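PDB 4OEN: second substrate binding domain of putative amino acid ABC transporter from Streptococcus pneumoniae, which probably captures an amino acid outside the cell and hands it to the membrane-embedded part of an ABC importer. Local coordinates for residues K4-A8 with N194-M200; S142-D146 with A155-D159. All blocks are in the same frame, centred on the assembly; numbering follows the deposited sequence. Where two conformers were deposited one is given.

Interaction 1. Residues K4-A8 with N194-M200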
loop_
_atom_site.group_PDB
_atom_site.type_symbol
_atom_site.label_atom_id
_atom_site.label_comp_id
_atom_site.label_asym_id
_atom_site.label_seq_id
_atom_site.Cartn_x
_atom_site.Cartn_y
_atom_site.Cartn_z
ATOM N N LYS A 4 21.536 13.957 5.714
ATOM C CA LYS A 4 21.169 15.288 6.189
ATOM C C LYS A 4 19.733 15.311 6.728
ATOM O O LYS A 4 19.531 15.609 7.904
ATOM C CB LYS A 4 21.344 16.324 5.082
ATOM C CG LYS A 4 20.712 17.673 5.395
ATOM C CD LYS A 4 20.571 18.528 4.149
ATOM C CE LYS A 4 20.357 17.674 2.915
ATOM N NZ LYS A 4 20.736 18.374 1.672
ATOM N N TYR A 5 18.740 14.997 5.888
ATOM C CA TYR A 5 17.396 14.747 6.407
ATOM C C TYR A 5 17.291 13.290 6.810
ATOM O O TYR A 5 17.650 12.406 6.038
ATOM C CB TYR A 5 16.300 15.042 5.384
ATOM C CG TYR A 5 16.097 16.495 5.049
ATOM C CD1 TYR A 5 15.464 17.354 5.937
ATOM C CD2 TYR A 5 16.522 17.002 3.828
ATOM C CE1 TYR A 5 15.269 18.686 5.621
ATOM C CE2 TYR A 5 16.338 18.327 3.502
ATOM C CZ TYR A 5 15.713 19.165 4.401
ATOM O OH TYR A 5 15.533 20.482 4.067
ATOM N N ILE A 6 16.781 13.039 8.006
ATOM C CA ILE A 6 16.594 11.673 8.469
ATOM C C ILE A 6 15.190 11.207 8.140
ATOM O O ILE A 6 14.218 11.843 8.535
ATOM C CB ILE A 6 16.848 11.557 9.980
ATOM C CG1 ILE A 6 18.286 11.966 10.299
ATOM C CG2 ILE A 6 16.585 10.144 10.460
ATOM C CD1 ILE A 6 18.616 11.898 11.767
ATOM N N ILE A 7 15.089 10.104 7.400
ATOM C CA ILE A 7 13.799 9.574 6.976
ATOM C C ILE A 7 13.564 8.236 7.638
ATOM O O ILE A 7 14.326 7.307 7.441
ATOM C CB ILE A 7 13.705 9.381 5.444
ATOM C CG1 ILE A 7 14.117 10.663 4.713
ATOM C CG2 ILE A 7 12.289 8.937 5.051
ATOM C CD1 ILE A 7 13.255 11.864 5.053
ATOM N N ALA A 8 12.508 8.147 8.431
ATOM C CA ALA A 8 12.228 6.925 9.162
ATOM C C ALA A 8 11.127 6.128 8.481
ATOM O O ALA A 8 10.196 6.700 7.905
ATOM C CB ALA A 8 11.851 7.259 10.597
ATOM N N ASN A 194 9.784 21.260 9.095
ATOM C CA ASN A 194 10.387 20.916 7.809
ATOM C C ASN A 194 9.504 21.144 6.582
ATOM O O ASN A 194 9.341 20.236 5.767
ATOM C CB ASN A 194 10.819 19.458 7.827
ATOM C CG ASN A 194 11.879 19.186 8.848
ATOM O OD1 ASN A 194 11.655 18.458 9.816
ATOM N ND2 ASN A 194 13.048 19.777 8.649
ATOM N N PRO A 195 8.939 22.356 6.438
ATOM C CA PRO A 195 8.037 22.566 5.302
ATOM C C PRO A 195 8.752 22.459 3.952
ATOM O O PRO A 195 8.137 22.077 2.957
ATOM C CB PRO A 195 7.499 23.981 5.546
ATOM C CG PRO A 195 8.555 24.652 6.341
ATOM C CD PRO A 195 9.117 23.586 7.234
ATOM N N GLU A 196 10.049 22.750 3.921
ATOM C CA GLU A 196 10.780 22.722 2.663
ATOM C C GLU A 196 10.949 21.286 2.177
ATOM O O GLU A 196 11.052 21.037 0.980
ATOM C CB GLU A 196 12.134 23.421 2.800
ATOM C CG GLU A 196 13.230 22.634 3.505
ATOM C CD GLU A 196 13.071 22.554 5.018
ATOM O OE1 GLU A 196 12.176 23.218 5.590
ATOM O OE2 GLU A 196 13.856 21.807 5.638
ATOM N N LEU A 197 10.932 20.334 3.103
ATOM C CA LEU A 197 11.046 18.933 2.733
ATOM C C LEU A 197 9.775 18.456 2.037
ATOM O O LEU A 197 9.834 17.690 1.076
ATOM C CB LEU A 197 11.319 18.077 3.959
ATOM C CG LEU A 197 11.523 16.573 3.767
ATOM C CD1 LEU A 197 12.591 16.283 2.718
ATOM C CD2 LEU A 197 11.899 15.950 5.118
ATOM N N ILE A 198 8.621 18.913 2.524
ATOM C CA ILE A 198 7.359 18.615 1.848
ATOM C C ILE A 198 7.348 19.251 0.456
ATOM O O ILE A 198 6.961 18.609 -0.532
ATOM C CB ILE A 198 6.140 19.121 2.656
ATOM C CG1 ILE A 198 5.959 18.294 3.931
ATOM C CG2 ILE A 198 4.869 19.102 1.808
ATOM C CD1 ILE A 198 5.692 16.789 3.670
ATOM N N GLU A 199 7.781 20.508 0.378
ATOM C CA GLU A 199 7.863 21.215 -0.898
ATOM C C GLU A 199 8.717 20.448 -1.909
ATOM O O GLU A 199 8.311 20.236 -3.050
ATOM C CB GLU A 199 8.433 22.624 -0.702
ATOM C CG GLU A 199 7.555 23.564 0.108
ATOM C CD GLU A 199 8.170 24.952 0.293
ATOM O OE1 GLU A 199 9.034 25.351 -0.522
ATOM O OE2 GLU A 199 7.792 25.642 1.264
ATOM N N MET A 200 9.897 20.016 -1.479
ATOM C CA MET A 200 10.789 19.267 -2.362
ATOM C C MET A 200 10.255 17.876 -2.683
ATOM O O MET A 200 10.452 17.369 -3.796
ATOM C CB MET A 200 12.183 19.168 -1.745
ATOM C CG MET A 200 12.898 20.509 -1.731
ATOM S SD MET A 200 14.608 20.403 -1.210
ATOM C CE MET A 200 14.413 19.851 0.490
#
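Tyr5, on the first strand (5-8) of one alpha/beta lobe of this type II periplasmic-binding-protein fold, packs against Leu197 and its neighbours at the start of helix 195-210. Strand and helix cross at 71°, their axes 11.4 Å apart, a gap that the tyrosine ring spans. Leu197 covers one face of that ring, its CD1 over the centre, 4.2 Å from the centroid, in a CH-pi contact only 11° off the ring normal. The other methyl, CD2, reaches Tyr5 CD1 and, more loosely, Ile7 CD1 further along the strand. At the ring edge, in its plane, come Asn194 ND2 and Glu196 OE2, while the Met200 side chain runs at about a right angle to that of Tyr5 and brings CE to 3.9 Å from Tyr5 CE2. Phe42 adds an edge-to-face ring contact with Tyr5. The hydroxyl is held separately, by Glu196. Glu196 CG stands between backbone N and carbonyl carbon (chi1 77°), and a bend at chi2 turns the carboxylate to the phenol, where Tyr5 OH donates to the anti lone pair of Glu196 OE2 at 2.7 Å.

Interaction 2. Residues S142-D146 with A155-D159; sequences SSMYD and AVMDD
Tyr145 and Met144, neighbours on helix 141-150, reach strand 155-159 side by side and share Val156 and Asp158 between them, a clear case of one helix using a long polar-tipped side chain and a flexible apolar one against the same strand. The Tyr145 ring extends toward the aspartate until Tyr145 OH donates to the anti lone pair of Asp158 OD2 at 2.6 Å. That oxygen lies at the ring edge, in plane, and the carboxylate is turned 32° from the ring. Asp158 OD1 accepts a weak hydrogen bond from Asp159 N at 2.8 Å, so the carboxylate is tied both to the helix and to its own strand. Val156 stands at about a right angle to the tyrosine, its CG2 approaching Tyr145 CE1 at 3.9 Å, while its other methyl serves the methionine: Val156 CG1 touches Met144 CG at 3.7 Å. Met144 runs extended, CG anti to the backbone N (chi1 -177°), until a bend at chi3 swings CE to 3.8 Å from Asp158 OD2, placing an apolar methyl near the buried carboxylate. Around this contact, Leu163 of helix 160-168 touches both Tyr145 and Asp158, and Phe138 of strand 134-138 packs on Met144. Strand 155-159 itself lies between strands 87-96 and 111-115, and Met157, which points away from helix 141-150, touches Ser120, Phe123 and Leu124 of helix 119-126.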
loop_
_atom_site.group_PDB
_atom_site.type_symbol
_atom_site.label_atom_id
_atom_site.label_comp_id
_atom_site.label_asym_id
_atom_site.label_seq_id
_atom_site.Cartn_x
_atom_site.Cartn_y
_atom_site.Cartn_z
ATOM N N SER A 142 -2.684 -16.095 5.056
ATOM C CA SER A 142 -2.282 -17.441 4.632
ATOM C C SER A 142 -3.457 -18.409 4.568
ATOM O O SER A 142 -3.602 -19.164 3.605
ATOM C CB SER A 142 -1.210 -18.000 5.568
ATOM O OG SER A 142 -0.069 -17.170 5.565
ATOM N N SER A 143 -4.309 -18.370 5.587
ATOM C CA SER A 143 -5.451 -19.261 5.642
ATOM C C SER A 143 -6.410 -18.906 4.520
ATOM O O SER A 143 -6.974 -19.782 3.869
ATOM C CB SER A 143 -6.148 -19.168 7.000
ATOM O OG SER A 143 -7.175 -20.131 7.111
ATOM N N MET A 144 -6.583 -17.611 4.305
ATOM C CA MET A 144 -7.485 -17.133 3.268
ATOM C C MET A 144 -7.047 -17.581 1.878
ATOM O O MET A 144 -7.865 -18.075 1.100
ATOM C CB MET A 144 -7.588 -15.611 3.310
ATOM C CG MET A 144 -8.575 -15.071 2.275
ATOM S SD MET A 144 -8.828 -13.287 2.399
ATOM C CE MET A 144 -7.266 -12.657 1.774
ATOM N N TYR A 145 -5.768 -17.405 1.563
ATOM C CA TYR A 145 -5.300 -17.781 0.226
ATOM C C TYR A 145 -5.205 -19.302 0.067
ATOM O O TYR A 145 -5.331 -19.820 -1.045
ATOM C CB TYR A 145 -3.971 -17.080 -0.088
ATOM C CG TYR A 145 -4.204 -15.624 -0.448
ATOM C CD1 TYR A 145 -4.736 -15.277 -1.684
ATOM C CD2 TYR A 145 -3.943 -14.601 0.459
ATOM C CE1 TYR A 145 -4.978 -13.955 -2.018
ATOM C CE2 TYR A 145 -4.184 -13.269 0.134
ATOM C CZ TYR A 145 -4.709 -12.953 -1.107
ATOM O OH TYR A 145 -4.956 -11.639 -1.445
ATOM N N ASP A 146 -5.030 -20.032 1.166
ATOM C CA ASP A 146 -5.094 -21.487 1.111
ATOM C C ASP A 146 -6.493 -21.920 0.703
ATOM O O ASP A 146 -6.669 -22.810 -0.129
ATOM C CB ASP A 146 -4.723 -22.108 2.457
ATOM C CG ASP A 146 -3.235 -22.070 2.727
ATOM O OD1 ASP A 146 -2.480 -21.600 1.848
ATOM O OD2 ASP A 146 -2.821 -22.523 3.814
ATOM N N ALA A 155 -13.448 -16.435 -4.291
ATOM C CA ALA A 155 -12.763 -15.166 -4.487
ATOM C C ALA A 155 -12.287 -14.667 -3.146
ATOM O O ALA A 155 -12.725 -15.178 -2.096
ATOM C CB ALA A 155 -13.682 -14.135 -5.138
ATOM N N VAL A 156 -11.374 -13.699 -3.187
ATOM C CA VAL A 156 -10.995 -12.948 -1.996
ATOM C C VAL A 156 -11.136 -11.464 -2.275
ATOM O O VAL A 156 -11.167 -11.030 -3.430
ATOM C CB VAL A 156 -9.535 -13.208 -1.558
ATOM C CG1 VAL A 156 -9.290 -14.686 -1.327
ATOM C CG2 VAL A 156 -8.554 -12.655 -2.612
ATOM N N MET A 157 -11.243 -10.686 -1.212
ATOM C CA MET A 157 -11.128 -9.232 -1.292
ATOM C C MET A 157 -9.918 -8.828 -0.449
ATOM O O MET A 157 -9.845 -9.216 0.711
ATOM C CB MET A 157 -12.400 -8.554 -0.776
ATOM C CG MET A 157 -12.606 -7.135 -1.262
ATOM S SD MET A 157 -13.380 -7.115 -2.886
ATOM C CE MET A 157 -13.216 -5.386 -3.347
ATOM N N ASP A 158 -8.988 -8.060 -1.013
ATOM C CA ASP A 158 -7.757 -7.712 -0.285
ATOM C C ASP A 158 -7.226 -6.362 -0.736
ATOM O O ASP A 158 -7.734 -5.763 -1.677
ATOM C CB ASP A 158 -6.692 -8.797 -0.515
ATOM C CG ASP A 158 -5.665 -8.926 0.620
ATOM O OD1 ASP A 158 -5.565 -8.081 1.554
ATOM O OD2 ASP A 158 -4.912 -9.921 0.559
ATOM N N ASP A 159 -6.176 -5.900 -0.071
ATOM C CA ASP A 159 -5.516 -4.668 -0.459
ATOM C C ASP A 159 -4.888 -4.832 -1.836
ATOM O O ASP A 159 -4.141 -5.796 -2.077
ATOM C CB ASP A 159 -4.430 -4.300 0.552
ATOM C CG ASP A 159 -4.998 -3.949 1.901
ATOM O OD1 ASP A 159 -5.881 -3.073 1.938
ATOM O OD2 ASP A 159 -4.565 -4.542 2.916
#

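The two contacts lie on opposite sides of the chain's centre, their own centres 37 Å apart and their nearest atoms about 19 Å apart, so neither touches the other. Interaction 1 joins the beginning of the chain to residues 194-200, and interaction 2, a local helix-to-strand contact, is nested within the loop that interaction 1 closes. Both reach the same mixed sheet, in which long strands 87-96 and 180-190 pair with each other and connect the two regions. This fits the two-lobed design of type II binding proteins: the chain leaves the first lobe, builds the second, and returns, with each contact packing a helix against a strand of its own lobe.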